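Local coordinates for protein sgbp-b (Bacteroides uniformis, PDB 7K44) that probably binds xyloglucan at the bacterial cell surface, as a surface glycan-binding protein of a complex xyloglucan utilization locus, at residues L212-I217 with L261-V266; F301-K306 with L358-T363; F220-Q225 with N255-Q260; A284-C289 with Q333-L338. All blocks are in the same frame, centred on the assembly; numbering follows the deposited sequence.

Interaction 1. Residues L212-I217 with L261-V266; sequences LNYDNI and LQNGAV. With CA (calcium ion), chain B.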
# COMPACT_ATOMS: atom_id res chain seq x y z
N LEU A 212 -4.63 -15.78 14.81
CA LEU A 212 -5.13 -15.12 16.01
C LEU A 212 -5.86 -13.86 15.58
O LEU A 212 -5.26 -12.97 14.97
CB LEU A 212 -3.98 -14.76 16.95
CG LEU A 212 -4.37 -13.89 18.15
CD1 LEU A 212 -5.33 -14.63 19.10
CD2 LEU A 212 -3.15 -13.45 18.93
N ASN A 213 -7.15 -13.78 15.92
CA ASN A 213 -7.90 -12.56 15.62
C ASN A 213 -8.75 -12.07 16.78
O ASN A 213 -9.49 -11.10 16.60
CB ASN A 213 -8.74 -12.68 14.33
CG ASN A 213 -9.88 -13.66 14.46
OD1 ASN A 213 -10.19 -14.16 15.54
ND2 ASN A 213 -10.52 -13.95 13.33
N TYR A 214 -8.67 -12.70 17.94
CA TYR A 214 -9.40 -12.29 19.14
C TYR A 214 -10.90 -12.41 19.00
O TYR A 214 -11.64 -11.92 19.87
CB TYR A 214 -9.01 -10.89 19.59
CG TYR A 214 -7.54 -10.75 19.91
CD1 TYR A 214 -6.95 -11.51 20.90
CD2 TYR A 214 -6.76 -9.83 19.23
CE1 TYR A 214 -5.60 -11.38 21.21
CE2 TYR A 214 -5.41 -9.68 19.52
CZ TYR A 214 -4.84 -10.45 20.52
OH TYR A 214 -3.52 -10.32 20.86
N ASP A 215 -11.37 -13.04 17.92
CA ASP A 215 -12.78 -13.24 17.69
C ASP A 215 -12.99 -14.76 17.66
O ASP A 215 -13.05 -15.38 18.73
CB ASP A 215 -13.24 -12.48 16.43
CG ASP A 215 -13.07 -10.96 16.58
OD1 ASP A 215 -13.74 -10.37 17.44
OD2 ASP A 215 -12.27 -10.36 15.84
N ASN A 216 -13.03 -15.37 16.49
CA ASN A 216 -13.23 -16.81 16.38
C ASN A 216 -11.94 -17.62 16.34
O ASN A 216 -12.00 -18.85 16.47
CB ASN A 216 -14.07 -17.13 15.14
CG ASN A 216 -13.47 -16.57 13.87
OD1 ASN A 216 -13.04 -15.41 13.83
ND2 ASN A 216 -13.43 -17.38 12.82
N ILE A 217 -10.77 -16.99 16.18
CA ILE A 217 -9.50 -17.70 16.02
C ILE A 217 -8.56 -17.28 17.14
O ILE A 217 -8.16 -16.11 17.23
CB ILE A 217 -8.84 -17.42 14.66
CG1 ILE A 217 -9.81 -17.64 13.50
CG2 ILE A 217 -7.58 -18.30 14.52
CD1 ILE A 217 -10.28 -19.04 13.36
N LEU A 261 1.19 -9.06 25.39
CA LEU A 261 0.05 -9.80 24.85
C LEU A 261 0.52 -11.24 24.75
O LEU A 261 1.32 -11.58 23.87
CB LEU A 261 -0.37 -9.29 23.48
CG LEU A 261 -0.87 -7.86 23.38
CD1 LEU A 261 -1.25 -7.55 21.92
CD2 LEU A 261 -2.07 -7.65 24.29
N GLN A 262 0.07 -12.09 25.67
CA GLN A 262 0.42 -13.51 25.65
C GLN A 262 -0.85 -14.21 25.21
O GLN A 262 -1.87 -14.14 25.89
CB GLN A 262 0.87 -13.99 27.03
CG GLN A 262 1.93 -13.09 27.66
CD GLN A 262 3.34 -13.32 27.12
OE1 GLN A 262 4.05 -12.36 26.86
NE2 GLN A 262 3.74 -14.57 26.94
N ASN A 263 -0.80 -14.85 24.05
CA ASN A 263 -1.99 -15.31 23.36
C ASN A 263 -1.85 -16.77 22.99
O ASN A 263 -0.74 -17.26 22.74
CB ASN A 263 -2.17 -14.56 22.01
CG ASN A 263 -2.00 -13.05 22.14
OD1 ASN A 263 -2.91 -12.33 22.57
ND2 ASN A 263 -0.82 -12.55 21.75
N GLY A 264 -2.98 -17.47 22.93
CA GLY A 264 -3.01 -18.77 22.28
C GLY A 264 -3.40 -18.60 20.82
O GLY A 264 -4.43 -18.01 20.50
N ALA A 265 -2.56 -19.09 19.91
CA ALA A 265 -2.85 -19.01 18.49
C ALA A 265 -3.27 -20.38 17.97
O ALA A 265 -3.03 -21.41 18.61
CB ALA A 265 -1.63 -18.50 17.72
N VAL A 266 -3.93 -20.38 16.81
CA VAL A 266 -4.39 -21.60 16.16
C VAL A 266 -3.55 -21.76 14.90
O VAL A 266 -3.76 -21.06 13.90
CB VAL A 266 -5.88 -21.55 15.84
CG1 VAL A 266 -6.29 -22.81 15.08
CG2 VAL A 266 -6.67 -21.40 17.11
CA CA B . -10.32 -9.05 15.58
O HOH W 1 -10.27 -9.99 13.36
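The phenol OH of Tyr214 donates a short hydrogen bond to Asn263 OD1, 2.7 Å away, pinning a calcium-binding loop to an inner strand of a beta-sandwich. The donor stands well above the carbonyl plane of Asn263, 49° out of it, and ring and amide planes are turned 62° apart. OD1 meets the ring at its edge, while ND2 of the same amide donates to Leu358 O, which fixes the amide from both ends. Leu212 wedges in beside this bond: with CG anti to its own N (chi1 172°), it carries CD2 to 3.4 Å from Asn263 CB and sets CG against one face of the Tyr214 ring. The loop itself is folded by an Asx turn. Asn213 OD1 accepts from Asp215 N at 2.9 Å and from Ile217 N at 3.0 Å, the two donors arriving from opposite faces of its plane, and Asn213 ND2 donates to Asn216 OD1. Thus shaped, the loop offers the calcium ion two protein oxygens, Asn213 O and Asp215 OD2, and water 1 is a further ligand; Asp241, Lys243 and Asp378 also bind the ion. Calcium and tyrosine thereby secure the same short loop at separate points. Where the two segments meet again, past the end of the strand, Ile217 CG2 packs against Val266 CB at 3.9 Å.

Interaction 2. Residues F301-K306 with L358-T363; sequences FRIYLK and LALQMT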
# COMPACT_ATOMS: atom_id res chain seq x y z
N PHE A 301 9.60 -3.86 21.26
CA PHE A 301 8.88 -5.11 21.40
C PHE A 301 9.80 -6.28 21.13
O PHE A 301 10.69 -6.22 20.28
CB PHE A 301 7.75 -5.22 20.38
CG PHE A 301 6.52 -4.48 20.75
CD1 PHE A 301 6.38 -3.15 20.42
CD2 PHE A 301 5.51 -5.11 21.46
CE1 PHE A 301 5.24 -2.45 20.78
CE2 PHE A 301 4.37 -4.41 21.81
CZ PHE A 301 4.24 -3.09 21.48
N ARG A 302 9.55 -7.36 21.83
CA ARG A 302 10.02 -8.66 21.38
C ARG A 302 8.83 -9.54 21.07
O ARG A 302 7.72 -9.35 21.61
CB ARG A 302 10.97 -9.32 22.38
CG ARG A 302 10.29 -10.01 23.50
CD ARG A 302 11.30 -10.90 24.21
NE ARG A 302 10.80 -11.32 25.51
CZ ARG A 302 11.16 -12.44 26.12
NH1 ARG A 302 12.02 -13.29 25.55
NH2 ARG A 302 10.65 -12.72 27.31
N ILE A 303 9.05 -10.49 20.18
CA ILE A 303 8.04 -11.43 19.74
C ILE A 303 8.64 -12.82 19.82
O ILE A 303 9.80 -13.03 19.44
CB ILE A 303 7.58 -11.10 18.30
CG1 ILE A 303 7.05 -9.67 18.24
CG2 ILE A 303 6.58 -12.13 17.80
CD1 ILE A 303 6.22 -9.34 17.04
N TYR A 304 7.89 -13.78 20.34
CA TYR A 304 8.35 -15.16 20.32
C TYR A 304 7.14 -16.10 20.23
O TYR A 304 6.04 -15.77 20.68
CB TYR A 304 9.30 -15.49 21.49
CG TYR A 304 8.69 -15.39 22.86
CD1 TYR A 304 8.69 -14.18 23.56
CD2 TYR A 304 8.12 -16.49 23.46
CE1 TYR A 304 8.12 -14.10 24.84
CE2 TYR A 304 7.54 -16.42 24.72
CZ TYR A 304 7.55 -15.22 25.40
OH TYR A 304 6.97 -15.15 26.64
N LEU A 305 7.36 -17.25 19.60
CA LEU A 305 6.29 -18.19 19.28
C LEU A 305 6.55 -19.53 19.95
O LEU A 305 7.69 -20.01 20.02
CB LEU A 305 6.19 -18.42 17.77
CG LEU A 305 6.12 -17.15 16.92
CD1 LEU A 305 5.99 -17.50 15.45
CD2 LEU A 305 4.92 -16.33 17.36
N LYS A 306 5.46 -20.14 20.44
CA LYS A 306 5.48 -21.46 21.08
C LYS A 306 6.51 -21.54 22.21
O LYS A 306 7.10 -22.60 22.47
CB LYS A 306 5.63 -22.58 20.05
CG LYS A 306 4.40 -22.74 19.17
CD LYS A 306 4.50 -23.94 18.24
CE LYS A 306 3.19 -24.19 17.52
NZ LYS A 306 3.17 -25.53 16.87
N LEU A 358 1.58 -17.26 21.03
CA LEU A 358 2.08 -16.13 20.24
C LEU A 358 2.23 -15.00 21.25
O LEU A 358 1.25 -14.58 21.86
CB LEU A 358 1.06 -15.79 19.15
CG LEU A 358 1.46 -14.81 18.04
CD1 LEU A 358 0.51 -14.94 16.85
CD2 LEU A 358 1.46 -13.39 18.54
N ALA A 359 3.47 -14.56 21.48
CA ALA A 359 3.75 -13.58 22.52
C ALA A 359 4.40 -12.31 21.96
O ALA A 359 5.32 -12.38 21.14
CB ALA A 359 4.65 -14.16 23.61
N LEU A 360 3.94 -11.16 22.46
CA LEU A 360 4.53 -9.85 22.21
C LEU A 360 4.76 -9.18 23.55
O LEU A 360 3.86 -9.17 24.39
CB LEU A 360 3.62 -8.95 21.36
CG LEU A 360 3.22 -9.41 19.96
CD1 LEU A 360 1.97 -10.27 20.03
CD2 LEU A 360 2.97 -8.19 19.10
N GLN A 361 5.95 -8.61 23.76
CA GLN A 361 6.24 -7.95 25.02
C GLN A 361 6.95 -6.63 24.78
O GLN A 361 7.93 -6.57 24.03
CB GLN A 361 7.11 -8.81 25.93
CG GLN A 361 6.54 -10.19 26.15
CD GLN A 361 7.37 -11.01 27.11
OE1 GLN A 361 8.53 -10.70 27.37
NE2 GLN A 361 6.76 -12.07 27.67
N MET A 362 6.45 -5.57 25.42
CA MET A 362 7.01 -4.23 25.28
C MET A 362 7.75 -3.84 26.55
O MET A 362 7.24 -4.03 27.66
CB MET A 362 5.91 -3.21 24.99
CG MET A 362 6.47 -1.85 24.60
SD MET A 362 5.15 -0.67 24.23
CE MET A 362 5.93 0.38 23.02
N THR A 363 8.96 -3.31 26.37
CA THR A 363 9.81 -2.83 27.46
C THR A 363 10.43 -1.50 27.03
O THR A 363 10.31 -1.09 25.88
CB THR A 363 10.92 -3.84 27.80
OG1 THR A 363 11.75 -4.07 26.64
CG2 THR A 363 10.34 -5.18 28.28
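Arg302 leaves the backbone with CG between N and the carbonyl carbon (chi1 81°) and then runs extended, while Gln361, also extended beyond CG, lies alongside it and points the same way. The guanidinium reaches Gln361 OE1 side-on with NE at 3.0 Å and NH2 at 2.9 Å; OE1 sits in the guanidinium plane, yet both donors come from one face of the amide. Tyr304 CE1 sits over the centre of one guanidinium face. Glu309 forms a salt bridge with NH2, and Gln361 NE2 donates to Gln262 OE1. A leucine in place of Arg302 would probably leave Gln361 OE1 without its two donors and Glu309 without its counter-charge. Strands 300-305 and 357-364 are antiparallel neighbours in one sheet of the beta-sandwich, with Arg302–Gln361 and Tyr304–Ala359 as hydrogen-bonded pairs. Next to the polar cluster, Ala359 CB sits over the Tyr304 ring, 3.7 Å from its centroid. The opposite side of the sheet is apolar: Leu305 CD2 meets Leu358 CG, and Ile303 CD1 meets Leu360 CD2 at 4.0 Å. There Met362 lays CB over a face of the Phe301 ring, its SD standing obliquely at 4.4 Å from the centroid in a Met-aromatic contact.

Interaction 3. Residues F220-Q225 with N255-Q260; sequences FSWGGQ and NYWWGQ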
# COMPACT_ATOMS: atom_id res chain seq x y z
N PHE A 220 -6.81 -14.55 23.88
CA PHE A 220 -5.91 -13.88 24.81
C PHE A 220 -5.74 -14.72 26.07
O PHE A 220 -6.71 -15.28 26.60
CB PHE A 220 -6.49 -12.50 25.16
CG PHE A 220 -5.63 -11.68 26.08
CD1 PHE A 220 -4.47 -11.10 25.62
CD2 PHE A 220 -5.99 -11.47 27.40
CE1 PHE A 220 -3.66 -10.34 26.45
CE2 PHE A 220 -5.18 -10.70 28.23
CZ PHE A 220 -4.02 -10.14 27.75
N SER A 221 -4.50 -14.82 26.55
CA SER A 221 -4.19 -15.58 27.75
C SER A 221 -3.91 -14.67 28.94
O SER A 221 -4.56 -14.80 29.99
CB SER A 221 -2.99 -16.51 27.50
OG SER A 221 -2.79 -17.37 28.61
N TRP A 222 -2.98 -13.74 28.81
CA TRP A 222 -2.68 -12.80 29.88
C TRP A 222 -1.77 -11.71 29.33
O TRP A 222 -1.19 -11.83 28.24
CB TRP A 222 -2.01 -13.47 31.09
CG TRP A 222 -0.69 -14.16 30.81
CD1 TRP A 222 -0.52 -15.42 30.29
CD2 TRP A 222 0.62 -13.67 31.10
NE1 TRP A 222 0.82 -15.72 30.23
CE2 TRP A 222 1.54 -14.65 30.71
CE3 TRP A 222 1.10 -12.46 31.62
CZ2 TRP A 222 2.92 -14.48 30.82
CZ3 TRP A 222 2.46 -12.28 31.73
CH2 TRP A 222 3.36 -13.29 31.34
N GLY A 223 -1.63 -10.65 30.11
CA GLY A 223 -0.66 -9.63 29.78
C GLY A 223 -0.84 -8.32 30.50
O GLY A 223 -1.96 -7.83 30.68
N GLY A 224 0.28 -7.74 30.93
CA GLY A 224 0.23 -6.42 31.52
C GLY A 224 -0.11 -5.36 30.50
O GLY A 224 0.28 -5.44 29.33
N GLN A 225 -0.85 -4.35 30.94
CA GLN A 225 -1.22 -3.19 30.14
C GLN A 225 -2.16 -3.52 28.98
O GLN A 225 -2.32 -2.69 28.07
CB GLN A 225 -0.00 -2.41 29.62
CG GLN A 225 1.09 -2.18 30.66
CD GLN A 225 0.64 -1.30 31.79
OE1 GLN A 225 -0.07 -0.31 31.59
NE2 GLN A 225 1.05 -1.66 33.00
N ASN A 255 12.62 0.36 32.20
CA ASN A 255 11.53 -0.56 32.47
C ASN A 255 11.76 -1.84 31.68
O ASN A 255 11.65 -1.85 30.45
CB ASN A 255 10.18 0.06 32.12
CG ASN A 255 9.03 -0.66 32.79
OD1 ASN A 255 9.04 -1.88 32.92
ND2 ASN A 255 8.04 0.09 33.22
N TYR A 256 12.06 -2.92 32.38
CA TYR A 256 12.40 -4.18 31.75
C TYR A 256 11.25 -5.19 31.78
O TYR A 256 11.44 -6.33 31.37
CB TYR A 256 13.66 -4.76 32.38
CG TYR A 256 14.88 -3.88 32.24
CD1 TYR A 256 15.19 -2.92 33.19
CD2 TYR A 256 15.74 -4.02 31.14
CE1 TYR A 256 16.32 -2.12 33.07
CE2 TYR A 256 16.87 -3.23 31.02
CZ TYR A 256 17.15 -2.28 31.98
OH TYR A 256 18.28 -1.50 31.85
N TRP A 257 10.07 -4.78 32.23
CA TRP A 257 8.92 -5.68 32.28
C TRP A 257 7.69 -4.82 32.43
O TRP A 257 7.46 -4.25 33.50
CB TRP A 257 9.03 -6.67 33.44
CG TRP A 257 7.86 -7.60 33.50
CD1 TRP A 257 6.81 -7.54 34.36
CD2 TRP A 257 7.60 -8.70 32.61
NE1 TRP A 257 5.92 -8.55 34.09
CE2 TRP A 257 6.37 -9.27 33.02
CE3 TRP A 257 8.28 -9.26 31.53
CZ2 TRP A 257 5.82 -10.38 32.37
CZ3 TRP A 257 7.73 -10.36 30.89
CH2 TRP A 257 6.51 -10.91 31.32
N TRP A 258 6.89 -4.72 31.36
CA TRP A 258 5.80 -3.75 31.34
C TRP A 258 4.53 -4.28 30.68
O TRP A 258 3.59 -4.68 31.37
CB TRP A 258 6.26 -2.42 30.72
CG TRP A 258 5.23 -1.34 30.81
CD1 TRP A 258 4.82 -0.69 31.94
CD2 TRP A 258 4.46 -0.80 29.74
NE1 TRP A 258 3.84 0.21 31.64
CE2 TRP A 258 3.60 0.18 30.29
CE3 TRP A 258 4.40 -1.04 28.36
CZ2 TRP A 258 2.70 0.91 29.52
CZ3 TRP A 258 3.50 -0.30 27.59
CH2 TRP A 258 2.67 0.66 28.18
N GLY A 259 4.49 -4.30 29.35
CA GLY A 259 3.29 -4.68 28.62
C GLY A 259 3.49 -6.01 27.90
O GLY A 259 4.58 -6.28 27.39
N GLN A 260 2.45 -6.83 27.88
CA GLN A 260 2.52 -8.09 27.14
C GLN A 260 1.16 -8.41 26.54
O GLN A 260 0.12 -8.11 27.13
CB GLN A 260 2.90 -9.29 28.02
CG GLN A 260 4.19 -9.14 28.81
CD GLN A 260 3.98 -8.42 30.13
OE1 GLN A 260 2.96 -8.60 30.80
NE2 GLN A 260 4.93 -7.58 30.51
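Over one face of the Trp258 indole lies the aliphatic part of Gln225, its CG 3.7 Å from the centroid of the six-membered ring in a CH-pi contact, with the Gln225 amide plane only 11° from that of the ring. Trp222 and Trp257 instead meet edge to edge, Trp222 CZ3 lying 3.9 Å from Trp257 CZ2. One face of Trp257 is covered by Gln260 NE2, 3.3 Å above its centre. The two edge-joined tryptophans are exposed, consistent with the aromatic platforms by which many carbohydrate-binding modules hold a glycan. Gln260, bent at chi2 (85°), curls back so that its OE1 accepts from Gly224 N at 2.8 Å; in return Gly224 O accepts from Gln260 N at 3.0 Å, in the carbonyl plane and on a lone pair. One residue thus grips Gly224 through backbone and side chain. Gly223 must pass close, its CA 3.2 Å from Gln260 O, where a CB would collide with that oxygen. An alanine replacing Trp258 would strip Gln225 CG of its ring face and is likely to free the Gln225 side chain to turn. Just before the loop, Ser221 and Trp222 form a classic beta bulge opposite Gln262. Strand 219-222 lies at one edge of its sheet, and strand 255-264 separates it from strand 357-364, where Trp258 touches Met362 and Trp257 touches Gln361.

Interaction 4. Residues A284-C289 with Q333-L338; sequences ALQFEC and QCSIPL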
# COMPACT_ATOMS: atom_id res chain seq x y z
N ALA A 284 6.09 -15.23 6.56
CA ALA A 284 6.15 -14.13 7.51
C ALA A 284 4.99 -14.26 8.49
O ALA A 284 3.90 -14.72 8.13
CB ALA A 284 6.05 -12.75 6.85
N LEU A 285 5.24 -13.86 9.74
CA LEU A 285 4.17 -13.54 10.67
C LEU A 285 3.75 -12.10 10.41
O LEU A 285 4.58 -11.18 10.50
CB LEU A 285 4.61 -13.71 12.12
CG LEU A 285 3.51 -13.34 13.13
CD1 LEU A 285 2.46 -14.42 13.13
CD2 LEU A 285 4.12 -13.18 14.52
N GLN A 286 2.48 -11.89 10.08
CA GLN A 286 2.02 -10.60 9.59
C GLN A 286 0.80 -10.21 10.41
O GLN A 286 -0.00 -11.08 10.78
CB GLN A 286 1.67 -10.75 8.11
CG GLN A 286 1.19 -9.51 7.41
CD GLN A 286 0.94 -9.79 5.94
OE1 GLN A 286 -0.17 -10.16 5.53
NE2 GLN A 286 1.99 -9.64 5.13
N PHE A 287 0.69 -8.93 10.75
CA PHE A 287 -0.42 -8.49 11.59
C PHE A 287 -0.74 -7.03 11.33
O PHE A 287 -0.01 -6.30 10.66
CB PHE A 287 -0.12 -8.75 13.07
CG PHE A 287 1.14 -8.10 13.57
CD1 PHE A 287 2.37 -8.74 13.44
CD2 PHE A 287 1.10 -6.84 14.17
CE1 PHE A 287 3.54 -8.14 13.90
CE2 PHE A 287 2.26 -6.23 14.63
CZ PHE A 287 3.48 -6.87 14.49
N GLU A 288 -1.89 -6.61 11.85
CA GLU A 288 -2.30 -5.22 11.73
C GLU A 288 -2.04 -4.52 13.06
O GLU A 288 -2.24 -5.10 14.14
CB GLU A 288 -3.77 -5.14 11.31
CG GLU A 288 -4.00 -4.13 10.19
CD GLU A 288 -3.60 -4.68 8.83
OE1 GLU A 288 -3.54 -3.92 7.85
OE2 GLU A 288 -3.31 -5.89 8.75
N CYS A 289 -1.54 -3.29 12.97
CA CYS A 289 -1.16 -2.51 14.15
C CYS A 289 -1.56 -1.06 13.98
O CYS A 289 -1.34 -0.46 12.92
CB CYS A 289 0.35 -2.63 14.41
SG CYS A 289 0.91 -1.75 15.90
N GLN A 333 0.02 -2.62 8.17
CA GLN A 333 0.42 -4.01 8.10
C GLN A 333 1.89 -4.13 8.45
O GLN A 333 2.74 -3.43 7.90
CB GLN A 333 0.19 -4.57 6.69
CG GLN A 333 0.80 -5.94 6.49
CD GLN A 333 0.51 -6.49 5.12
OE1 GLN A 333 -0.59 -6.96 4.84
NE2 GLN A 333 1.51 -6.44 4.25
N CYS A 334 2.19 -5.05 9.37
CA CYS A 334 3.54 -5.27 9.87
C CYS A 334 3.89 -6.73 9.63
O CYS A 334 3.12 -7.62 10.00
CB CYS A 334 3.56 -5.02 11.38
SG CYS A 334 3.13 -3.30 11.85
N SER A 335 5.06 -6.99 9.04
CA SER A 335 5.51 -8.35 8.77
C SER A 335 6.85 -8.61 9.43
O SER A 335 7.74 -7.75 9.42
CB SER A 335 5.62 -8.64 7.26
OG SER A 335 4.39 -8.42 6.58
N ILE A 336 7.00 -9.81 9.98
CA ILE A 336 8.27 -10.28 10.55
C ILE A 336 8.60 -11.63 9.92
O ILE A 336 7.75 -12.53 9.93
CB ILE A 336 8.17 -10.40 12.08
CG1 ILE A 336 7.91 -9.03 12.69
CG2 ILE A 336 9.44 -11.05 12.65
CD1 ILE A 336 8.03 -9.00 14.16
N PRO A 337 9.79 -11.81 9.35
CA PRO A 337 10.09 -13.10 8.72
C PRO A 337 9.99 -14.22 9.74
O PRO A 337 10.52 -14.12 10.85
CB PRO A 337 11.53 -12.92 8.22
CG PRO A 337 11.69 -11.42 8.07
CD PRO A 337 10.89 -10.85 9.22
N LEU A 338 9.31 -15.30 9.35
CA LEU A 338 9.12 -16.41 10.28
C LEU A 338 10.44 -17.06 10.63
O LEU A 338 10.59 -17.61 11.74
CB LEU A 338 8.13 -17.42 9.70
CG LEU A 338 7.53 -18.43 10.67
CD1 LEU A 338 6.72 -17.71 11.76
CD2 LEU A 338 6.66 -19.41 9.90
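Ala284 opens the antiparallel pairing of strands 283-291 and 331-337, its CB 3.5 Å from Ile336 O. Leu285 and Ile336 follow as a hydrogen-bonded pair, bonded N to O in both directions. At Gln286 the side chain runs extended as far as CD, CG opposite the backbone nitrogen (chi1 -179°), and the turned amide lies flat on that of Gln333, the planes 10° apart. Like atoms face each other, OE1 to OE1 and NE2 to NE2, without a hydrogen bond. Gln286 NE2 donates to Ser335 OG at 3.1 Å, nearly in the amide plane, while OE1 accepts from Arg381 NE. Phe287 turns to the sandwich core, where Cys334 CB rests over its face, 3.8 Å from the ring centroid, and SG lies obliquely. Glu288 returns to the polar side: its OE1 bonds Ser133 OG, while OE2 forms a salt bridge with Arg381. Last, Cys289 CB touches Cys334 SG at 3.8 Å. Gln333 OE1 accepts from Met134 N and Arg381, while its NE2 and Ser335 OG bond to Asp321. Other partners thus satisfy the polar atoms of the stacked amides, and the bonds to Ser133 and Met134 tie this sheet to the IPT/TIG domain.

Following the chain, residues 212-217 open interaction 1, and before it closes interaction 3 forms within that loop, bringing 255-260 back to 220-225. Strand 255-264 then runs directly on to 261-266 and closes interaction 1, so the two contacts share a strand. Interactions 4 and 2 come later and cross: 284-289 and 301-306 open in turn, 333-338 closes interaction 4 and 358-363 closes interaction 2. Strand 357-364 lies beside strand 255-264, so interactions 1, 2 and 3 all reach one sheet, interaction 1 tying to it the loop after strand 210-212 of the facing sheet. Interaction 4 belongs to that facing sheet, and its Ile336 and Leu338 meet Ile303 and Leu305 of interaction 2 across the sandwich core.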